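PDB 4UWM: 3,6-diketocamphane 1,6 monooxygenase from Pseudomonas putida, which catalyses the FMNH2- and oxygen-dependent Baeyer-Villiger oxidation of (1S,4S)-bornane-2,5-dione to a lactone, a step in the degradation of (-)-camphor. Local coordinates for residues A47-I50 and W51-I54; T136-L139 and N140-V143; A268-L271 and V272-P276; L311-L314 and V315-F319. All blocks are in the same frame, centred on the assembly; numbering follows the deposited sequence.

Contact 1: A47-I50 and W51-I54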
loop_
_atom_site.group_PDB
_atom_site.type_symbol
_atom_site.label_atom_id
_atom_site.label_comp_id
_atom_site.label_asym_id
_atom_site.label_seq_id
_atom_site.Cartn_x
_atom_site.Cartn_y
_atom_site.Cartn_z
ATOM N N ALA A 47 9.019 9.580 5.498
ATOM C CA ALA A 47 9.888 8.421 5.762
ATOM C C ALA A 47 10.915 8.666 6.867
ATOM O O ALA A 47 11.499 7.710 7.376
ATOM C CB ALA A 47 10.598 7.994 4.473
ATOM N N SER A 48 11.134 9.929 7.254
ATOM C CA SER A 48 12.227 10.236 8.221
ATOM C C SER A 48 11.810 10.852 9.560
ATOM O O SER A 48 12.679 11.090 10.412
ATOM C CB SER A 48 13.268 11.162 7.556
ATOM O OG SER A 48 12.660 12.405 7.241
ATOM N N GLN A 49 10.510 11.091 9.756
ATOM C CA GLN A 49 9.998 11.848 10.929
ATOM C C GLN A 49 9.444 10.968 12.043
ATOM O O GLN A 49 9.008 9.855 11.788
ATOM C CB GLN A 49 8.924 12.838 10.491
ATOM C CG GLN A 49 9.460 13.990 9.627
ATOM C CD GLN A 49 10.356 14.921 10.420
ATOM O OE1 GLN A 49 11.569 14.910 10.258
ATOM N NE2 GLN A 49 9.756 15.712 11.311
ATOM N N ILE A 50 9.403 11.492 13.266
ATOM C CA ILE A 50 8.904 10.723 14.421
ATOM C C ILE A 50 7.417 10.899 14.670
ATOM O O ILE A 50 6.689 9.914 14.740
ATOM C CB ILE A 50 9.686 11.048 15.731
ATOM C CG1 ILE A 50 11.175 10.736 15.568
ATOM C CG2 ILE A 50 9.092 10.299 16.938
ATOM C CD1 ILE A 50 11.506 9.268 15.462
ATOM N N TRP A 51 6.980 12.144 14.854
ATOM C CA TRP A 51 5.574 12.436 15.072
ATOM C C TRP A 51 4.749 12.121 13.824
ATOM O O TRP A 51 3.651 11.560 13.933
ATOM C CB TRP A 51 5.354 13.905 15.458
ATOM C CG TRP A 51 5.778 14.320 16.852
ATOM C CD1 TRP A 51 7.031 14.660 17.258
ATOM C CD2 TRP A 51 4.918 14.498 18.001
ATOM N NE1 TRP A 51 7.013 15.037 18.591
ATOM C CE2 TRP A 51 5.732 14.944 19.069
ATOM C CE3 TRP A 51 3.551 14.337 18.223
ATOM C CZ2 TRP A 51 5.219 15.207 20.349
ATOM C CZ3 TRP A 51 3.032 14.601 19.513
ATOM C CH2 TRP A 51 3.872 15.022 20.549
ATOM N N GLU A 52 5.285 12.479 12.651
ATOM C CA GLU A 52 4.573 12.265 11.398
ATOM C C GLU A 52 5.082 10.932 10.853
ATOM O O GLU A 52 6.031 10.882 10.082
ATOM C CB GLU A 52 4.834 13.420 10.423
ATOM C CG GLU A 52 4.607 14.816 11.026
ATOM C CD GLU A 52 5.835 15.440 11.684
ATOM O OE1 GLU A 52 6.805 14.730 12.001
ATOM O OE2 GLU A 52 5.814 16.681 11.924
ATOM N N ASN A 53 4.460 9.848 11.302
ATOM C CA ASN A 53 5.095 8.531 11.197
ATOM C C ASN A 53 4.396 7.569 10.227
ATOM O O ASN A 53 4.374 6.365 10.467
ATOM C CB ASN A 53 5.245 7.908 12.607
ATOM C CG ASN A 53 3.913 7.672 13.287
ATOM O OD1 ASN A 53 2.886 8.142 12.819
ATOM N ND2 ASN A 53 3.916 6.908 14.391
ATOM N N ILE A 54 3.825 8.095 9.140
ATOM C CA ILE A 54 3.216 7.225 8.134
ATOM C C ILE A 54 3.981 7.384 6.810
ATOM O O ILE A 54 3.855 8.423 6.164
ATOM C CB ILE A 54 1.678 7.496 7.974
ATOM C CG1 ILE A 54 0.919 7.006 9.232
ATOM C CG2 ILE A 54 1.108 6.822 6.714
ATOM C CD1 ILE A 54 -0.574 7.332 9.216
HETATM O O HOH W 1 8.369 9.309 9.110
#
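Gln49 and Glu52 run alongside each other, their side chains pointing the same way, at a turn in the loop that joins strand 40-43 to helix 57-65, one of the β-α loops of this luciferase-like monooxygenase's TIM barrel. Followed outward from the backbone, CB of Gln49 already touches the glutamate, 3.2 Å from Glu52 OE1. CG lies anti to the carbonyl carbon (chi1 -68°) and stays beside the same oxygen, 3.6 Å from Glu52 OE1; CD follows at 3.9 Å. A bend at chi2 brings the amide beside the carboxylate, the two planes 45° apart, and NE2 gives Glu52 OE1 a hydrogen bond of 3.2 Å with an N-H...O angle of 154°. The donor comes from above the carboxylate plane, a grip on one oxygen and not a flat, two-point pairing. A glutamine suits the place because its long chain gives CB and CG to the contact and still ends in an N-H. Glu52, itself bent at chi2, has its other oxygen, OE2, hydrogen-bonded to Tyr284 OH, whose ring also stacks on Trp51. With an alanine at Gln49, Glu52 OE1 would probably lose its amide donor and the carboxylate would be freer to turn near the flavin pocket. A water lies within bonding distance of two carbonyls, 2.8 Å from Gln49 O and 3.0 Å from Glu52 O. The indole NE1 of Trp51 is hydrogen-bonded to Gln182 of the second subunit, tying the turn to the other half of the dimer. Asn53, whose ND2 bonds Thr22, brings its CB within 3.3 Å of Ile50 O.

Contact 2: T136-L139 and N140-V143; sequences TKNL and NDMV
Asn138 meets Asp141 as the N-cap of helix 139-155, a side-chain cap in which the residue before the helix accepts from the backbone N-H three positions on. Its CG stands anti to the backbone N (chi1 -177°), which swings the amide over the first turn and places OD1 2.9 Å from Asp141 N. The hydrogen bond is fairly straight, at 156°, and the donor lies in the carbonyl plane of the amide. Asparagine suits the place because its short side chain carries an acceptor at just this reach. The Asp141 carboxylate crosses the amide obliquely, its plane turned 37° from it, and OD2 rests 3.4 Å from Asn138 CB; OD1 is engaged by Arg144 in a salt bridge. A negative charge here probably suits the helix dipole.

Behind the cap the backbone takes over, with Met142 N bonded to Asn138 O at 3.0 Å. Met142 SD touches two neighbours, Lys137 CB at 4.2 Å and Leu139 CD2 at 4.4 Å. Lys137 sends its ammonium away to Asp167 of the second subunit. One turn on, Val143 CG2 sits 3.5 Å from Leu139 O, the carbonyl that also accepts from Val143 N.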
loop_
_atom_site.group_PDB
_atom_site.type_symbol
_atom_site.label_atom_id
_atom_site.label_comp_id
_atom_site.label_asym_id
_atom_site.label_seq_id
_atom_site.Cartn_x
_atom_site.Cartn_y
_atom_site.Cartn_z
ATOM N N THR A 136 23.583 17.942 -9.453
ATOM C CA THR A 136 22.550 17.739 -8.439
ATOM C C THR A 136 21.190 17.518 -9.098
ATOM O O THR A 136 20.944 17.990 -10.211
ATOM C CB THR A 136 22.438 18.944 -7.475
ATOM O OG1 THR A 136 23.670 19.670 -7.456
ATOM C CG2 THR A 136 22.102 18.479 -6.062
ATOM N N LYS A 137 20.314 16.803 -8.400
ATOM C CA LYS A 137 18.951 16.562 -8.859
ATOM C C LYS A 137 18.005 17.666 -8.376
ATOM O O LYS A 137 18.188 18.218 -7.293
ATOM C CB LYS A 137 18.470 15.192 -8.362
ATOM C CG LYS A 137 19.427 14.056 -8.671
ATOM C CD LYS A 137 18.781 12.698 -8.447
ATOM C CE LYS A 137 19.833 11.590 -8.416
ATOM N NZ LYS A 137 19.226 10.233 -8.349
ATOM N N ASN A 138 16.985 17.974 -9.162
ATOM C CA ASN A 138 16.032 18.999 -8.775
ATOM C C ASN A 138 14.662 18.393 -8.447
ATOM O O ASN A 138 13.991 17.845 -9.328
ATOM C CB ASN A 138 15.892 20.026 -9.888
ATOM C CG ASN A 138 14.975 21.163 -9.512
ATOM O OD1 ASN A 138 13.763 21.090 -9.690
ATOM N ND2 ASN A 138 15.557 22.236 -8.992
ATOM N N LEU A 139 14.227 18.527 -7.195
ATOM C CA LEU A 139 12.975 17.886 -6.751
ATOM C C LEU A 139 11.754 18.335 -7.548
ATOM O O LEU A 139 10.943 17.510 -7.924
ATOM C CB LEU A 139 12.739 18.068 -5.246
ATOM C CG LEU A 139 13.722 17.334 -4.315
ATOM C CD1 LEU A 139 13.644 17.890 -2.905
ATOM C CD2 LEU A 139 13.498 15.828 -4.303
ATOM N N ASN A 140 11.631 19.629 -7.835
ATOM C CA ASN A 140 10.471 20.127 -8.611
ATOM C C ASN A 140 10.433 19.614 -10.052
ATOM O O ASN A 140 9.355 19.335 -10.587
ATOM C CB ASN A 140 10.388 21.662 -8.563
ATOM C CG ASN A 140 10.051 22.188 -7.167
ATOM O OD1 ASN A 140 9.248 21.600 -6.420
ATOM N ND2 ASN A 140 10.662 23.297 -6.809
ATOM N N ASP A 141 11.606 19.490 -10.674
ATOM C CA ASP A 141 11.709 18.886 -12.007
ATOM C C ASP A 141 11.313 17.402 -11.953
ATOM O O ASP A 141 10.635 16.900 -12.853
ATOM C CB ASP A 141 13.134 18.981 -12.552
ATOM C CG ASP A 141 13.552 20.405 -12.898
ATOM O OD1 ASP A 141 12.676 21.289 -13.029
ATOM O OD2 ASP A 141 14.777 20.628 -13.056
ATOM N N MET A 142 11.752 16.716 -10.896
ATOM C CA MET A 142 11.311 15.340 -10.618
ATOM C C MET A 142 9.790 15.231 -10.515
ATOM O O MET A 142 9.199 14.341 -11.136
ATOM C CB MET A 142 12.011 14.754 -9.388
ATOM C CG MET A 142 13.492 14.629 -9.590
ATOM S SD MET A 142 14.419 13.992 -8.195
ATOM C CE MET A 142 14.224 12.222 -8.417
ATOM N N VAL A 143 9.154 16.147 -9.778
ATOM C CA VAL A 143 7.680 16.179 -9.694
ATOM C C VAL A 143 7.035 16.315 -11.064
ATOM O O VAL A 143 6.076 15.609 -11.383
ATOM C CB VAL A 143 7.149 17.275 -8.714
ATOM C CG1 VAL A 143 5.639 17.448 -8.808
ATOM C CG2 VAL A 143 7.573 16.988 -7.276
#

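Contact 3: A268-L271 and V272-P276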
loop_
_atom_site.group_PDB
_atom_site.type_symbol
_atom_site.label_atom_id
_atom_site.label_comp_id
_atom_site.label_asym_id
_atom_site.label_seq_id
_atom_site.Cartn_x
_atom_site.Cartn_y
_atom_site.Cartn_z
ATOM N N ALA A 268 -13.712 23.786 26.206
ATOM C CA ALA A 268 -12.991 23.635 24.937
ATOM C C ALA A 268 -11.546 24.112 25.089
ATOM O O ALA A 268 -10.610 23.383 24.762
ATOM C CB ALA A 268 -13.696 24.392 23.823
ATOM N N LYS A 269 -11.365 25.326 25.608
ATOM C CA LYS A 269 -10.029 25.847 25.878
ATOM C C LYS A 269 -9.240 24.929 26.814
ATOM O O LYS A 269 -8.066 24.656 26.559
ATOM C CB LYS A 269 -10.084 27.285 26.427
ATOM C CG LYS A 269 -8.727 27.844 26.829
ATOM C CD LYS A 269 -8.741 29.342 27.088
ATOM C CE LYS A 269 -7.377 29.780 27.605
ATOM N NZ LYS A 269 -7.170 31.251 27.528
ATOM N N ARG A 270 -9.887 24.459 27.884
ATOM C CA ARG A 270 -9.212 23.622 28.876
ATOM C C ARG A 270 -8.770 22.284 28.278
ATOM O O ARG A 270 -7.660 21.828 28.534
ATOM C CB ARG A 270 -10.090 23.392 30.109
ATOM C CG ARG A 270 -9.320 22.843 31.304
ATOM C CD ARG A 270 -10.249 22.435 32.442
ATOM N NE ARG A 270 -11.199 21.403 32.032
ATOM C CZ ARG A 270 -10.874 20.139 31.771
ATOM N NH1 ARG A 270 -9.612 19.732 31.867
ATOM N NH2 ARG A 270 -11.816 19.285 31.400
ATOM N N LEU A 271 -9.637 21.670 27.479
ATOM C CA LEU A 271 -9.323 20.398 26.832
ATOM C C LEU A 271 -8.137 20.514 25.861
ATOM O O LEU A 271 -7.313 19.600 25.770
ATOM C CB LEU A 271 -10.570 19.824 26.148
ATOM C CG LEU A 271 -11.618 19.201 27.087
ATOM C CD1 LEU A 271 -12.950 19.015 26.374
ATOM C CD2 LEU A 271 -11.161 17.898 27.730
ATOM N N VAL A 272 -8.057 21.648 25.166
ATOM C CA VAL A 272 -6.925 21.960 24.294
ATOM C C VAL A 272 -5.661 22.166 25.113
ATOM O O VAL A 272 -4.647 21.515 24.868
ATOM C CB VAL A 272 -7.189 23.220 23.421
ATOM C CG1 VAL A 272 -5.934 23.641 22.664
ATOM C CG2 VAL A 272 -8.337 22.994 22.459
ATOM N N MET A 273 -5.721 23.065 26.096
ATOM C CA MET A 273 -4.553 23.392 26.919
ATOM C C MET A 273 -3.998 22.178 27.650
ATOM O O MET A 273 -2.775 22.014 27.773
ATOM C CB MET A 273 -4.894 24.470 27.965
ATOM C CG MET A 273 -5.323 25.821 27.421
ATOM S SD MET A 273 -4.043 26.740 26.561
ATOM C CE MET A 273 -2.832 27.021 27.853
ATOM N N GLU A 274 -4.891 21.338 28.153
ATOM C CA GLU A 274 -4.494 20.227 29.011
ATOM C C GLU A 274 -4.433 18.881 28.295
ATOM O O GLU A 274 -3.986 17.898 28.887
ATOM C CB GLU A 274 -5.423 20.147 30.238
ATOM C CG GLU A 274 -5.202 21.263 31.258
ATOM C CD GLU A 274 -6.163 21.223 32.445
ATOM O OE1 GLU A 274 -6.852 20.204 32.656
ATOM O OE2 GLU A 274 -6.229 22.228 33.183
ATOM N N GLY A 275 -4.861 18.830 27.031
ATOM C CA GLY A 275 -4.906 17.561 26.294
ATOM C C GLY A 275 -3.827 17.341 25.229
ATOM O O GLY A 275 -2.813 18.041 25.216
ATOM N N PRO A 276 -4.034 16.341 24.346
ATOM C CA PRO A 276 -3.116 15.968 23.251
ATOM C C PRO A 276 -2.653 17.145 22.380
ATOM O O PRO A 276 -1.484 17.203 22.027
ATOM C CB PRO A 276 -3.964 15.017 22.415
ATOM C CG PRO A 276 -4.818 14.327 23.427
ATOM C CD PRO A 276 -5.158 15.385 24.456
#
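Ala268 and Val272 begin a run of regular α-helical backbone bonds: Val272 N donates to Ala268 O at 3.1 Å, Met273 N to Lys269 O at 2.9 Å and Glu274 N to Arg270 O at 2.8 Å. The last is the most bent of the three, at 149°, as the helix nears its end. There Gly275 leaves helical geometry and occupies the N-cap position of the next helix, 276-291. A CB at this position would point toward the helix and come 2.4 Å from Leu271 O, which probably favours glycine here.

Val272 lays CG2 against the Ala268 carbonyl, 3.3 Å from Ala268 O, and beyond the segments it packs against Phe260 and Val321. This is helix 265-274 of the TIM barrel, following strand 254-261, and these small and branched residues face the strands while Lys269 and Met273 turn toward helix 311-317. The apolar side-chain contact is that of Lys269 CG with Met273 CG, 4.0 Å apart. The two chains lie side by side pointing the same way, the extended lysine supplying methylene groups and carrying NZ on to Glu312 and Asp316; Met273 was modelled in two conformers, so its side-chain detail is less certain.

The charged contact lies on the exposed side. In the conformer of Arg270 described here, one of two modelled, the chain bends at chi3 and NH1 forms a salt bridge with Glu274 OE1 at 2.9 Å. The oxygen sits at the guanidinium edge, within 4° of its plane, but is itself approached from above the carboxylate plane, about 52° out of it. NH2 pairs with Glu267.

Contact 4: L311-L314 and V315-F319; sequences LEFL and VDNVF
Leu314 and Phe319 form the apolar centre, where helix 311-317 ends just before barrel strand 320-322. Leu314 CB lies over one face of the Phe319 ring in a CH-π contact, 4.0 Å from the centroid and 22° off the normal. Leu314 CD2 lies 3.8 Å from Val318 CG2, the two side chains pointing the same way. On the next turn back, Leu311 CD1 meets Val315 CG2 at 3.9 Å. Branched and aromatic residues suit this place, where they pack among helices 265-274, 276-291 and 296-302. With an alanine in place of Phe319, Leu314 CB would probably face a gap and Phe281 would be left without its aromatic neighbour.

Further out, the carbonyls at the helix end each take two donors. Leu314 O accepts from Val318 N and Phe319 N, which reach it from opposite faces of its plane. Phe313 O accepts from Asn317 N and also, at 2.8 Å, from Asn317 ND2, which lies in the carbonyl plane on a lone pair. With CG anti to its carbonyl carbon (chi1 -52°), the Asn317 side chain folds back over the helix and gives that carbonyl a second donor beside the backbone N-H.

At the polar edge Glu312 CG comes within 3.1 Å of Asp316 OD2. Glu312 OE2 and Asp316 OD2 are 4.0 Å apart, but both carboxylates pair with Lys269, so the lysine probably offsets their repulsion and draws this helix to its neighbour.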
loop_
_atom_site.group_PDB
_atom_site.type_symbol
_atom_site.label_atom_id
_atom_site.label_comp_id
_atom_site.label_asym_id
_atom_site.label_seq_id
_atom_site.Cartn_x
_atom_site.Cartn_y
_atom_site.Cartn_z
ATOM N N LEU A 311 1.481 28.991 23.750
ATOM C CA LEU A 311 0.324 28.119 23.588
ATOM C C LEU A 311 -0.998 28.857 23.785
ATOM O O LEU A 311 -1.875 28.800 22.924
ATOM C CB LEU A 311 0.423 26.911 24.530
ATOM C CG LEU A 311 -0.704 25.878 24.539
ATOM C CD1 LEU A 311 -1.038 25.376 23.136
ATOM C CD2 LEU A 311 -0.317 24.723 25.452
ATOM N N GLU A 312 -1.126 29.566 24.907
ATOM C CA GLU A 312 -2.360 30.272 25.220
ATOM C C GLU A 312 -2.691 31.348 24.193
ATOM O O GLU A 312 -3.858 31.541 23.850
ATOM C CB GLU A 312 -2.314 30.871 26.637
ATOM C CG GLU A 312 -3.618 31.531 27.063
ATOM C CD GLU A 312 -3.726 31.749 28.562
ATOM O OE1 GLU A 312 -2.697 32.042 29.211
ATOM O OE2 GLU A 312 -4.854 31.625 29.087
ATOM N N PHE A 313 -1.669 32.033 23.686
ATOM C CA PHE A 313 -1.888 32.971 22.598
ATOM C C PHE A 313 -2.552 32.281 21.396
ATOM O O PHE A 313 -3.533 32.787 20.837
ATOM C CB PHE A 313 -0.589 33.650 22.165
ATOM C CG PHE A 313 -0.690 34.312 20.818
ATOM C CD1 PHE A 313 -1.414 35.492 20.660
ATOM C CD2 PHE A 313 -0.103 33.734 19.694
ATOM C CE1 PHE A 313 -1.536 36.093 19.414
ATOM C CE2 PHE A 313 -0.222 34.331 18.447
ATOM C CZ PHE A 313 -0.939 35.512 18.306
ATOM N N LEU A 314 -2.002 31.131 21.008
ATOM C CA LEU A 314 -2.525 30.348 19.883
ATOM C C LEU A 314 -3.955 29.895 20.158
ATOM O O LEU A 314 -4.836 30.070 19.324
ATOM C CB LEU A 314 -1.608 29.142 19.581
ATOM C CG LEU A 314 -0.198 29.425 19.048
ATOM C CD1 LEU A 314 0.602 28.140 18.895
ATOM C CD2 LEU A 314 -0.233 30.179 17.722
ATOM N N VAL A 315 -4.190 29.353 21.347
ATOM C CA VAL A 315 -5.534 28.905 21.724
ATOM C C VAL A 315 -6.563 30.037 21.699
ATOM O O VAL A 315 -7.696 29.840 21.251
ATOM C CB VAL A 315 -5.519 28.193 23.093
ATOM C CG1 VAL A 315 -6.897 27.675 23.450
ATOM C CG2 VAL A 315 -4.532 27.039 23.069
ATOM N N ASP A 316 -6.157 31.224 22.147
ATOM C CA ASP A 316 -7.062 32.378 22.248
ATOM C C ASP A 316 -7.320 33.135 20.937
ATOM O O ASP A 316 -8.412 33.670 20.730
ATOM C CB ASP A 316 -6.543 33.362 23.306
ATOM C CG ASP A 316 -6.677 32.830 24.721
ATOM O OD1 ASP A 316 -7.633 32.086 25.005
ATOM O OD2 ASP A 316 -5.821 33.165 25.564
ATOM N N ASN A 317 -6.321 33.188 20.063
ATOM C CA ASN A 317 -6.363 34.092 18.908
ATOM C C ASN A 317 -6.231 33.431 17.533
ATOM O O ASN A 317 -6.578 34.039 16.522
ATOM C CB ASN A 317 -5.267 35.150 19.054
ATOM C CG ASN A 317 -5.311 35.848 20.401
ATOM O OD1 ASN A 317 -6.095 36.768 20.606
ATOM N ND2 ASN A 317 -4.471 35.404 21.329
ATOM N N VAL A 318 -5.709 32.204 17.500
ATOM C CA VAL A 318 -5.419 31.509 16.232
ATOM C C VAL A 318 -6.311 30.279 16.031
ATOM O O VAL A 318 -7.085 30.221 15.066
ATOM C CB VAL A 318 -3.933 31.110 16.129
ATOM C CG1 VAL A 318 -3.671 30.364 14.828
ATOM C CG2 VAL A 318 -3.045 32.341 16.227
ATOM N N PHE A 319 -6.222 29.320 16.951
ATOM C CA PHE A 319 -6.983 28.076 16.840
ATOM C C PHE A 319 -8.453 28.380 16.802
ATOM O O PHE A 319 -8.904 29.358 17.387
ATOM C CB PHE A 319 -6.725 27.138 18.023
ATOM C CG PHE A 319 -5.314 26.670 18.143
ATOM C CD1 PHE A 319 -4.375 26.930 17.142
ATOM C CD2 PHE A 319 -4.924 25.926 19.247
ATOM C CE1 PHE A 319 -3.072 26.474 17.262
ATOM C CE2 PHE A 319 -3.621 25.469 19.371
ATOM C CZ PHE A 319 -2.699 25.739 18.378
#

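Contacts 3 and 4 are the pair that touch: their centres are 11 Å apart, and Lys269 NZ reaches Asp316 OD1 at 2.7 Å and Glu312 OE2 at 2.8 Å. Beside these salt bridges Val272 CG1 packs on Val315 CG2 at 3.7 Å, so the two helices are joined by charge outside and by hydrocarbon within. Contacts 1 and 2 both come to about 7 Å from FMN, through the side chains of Glu52 and Asn140; that of Glu52 is also about 4 Å from that of His10, and Asn140 is near Pro208. The centres of contacts 1 and 2 are nevertheless 22 Å apart. Contacts 2 and 3 lie on opposite sides of the chain's centre, 42 Å between their centres.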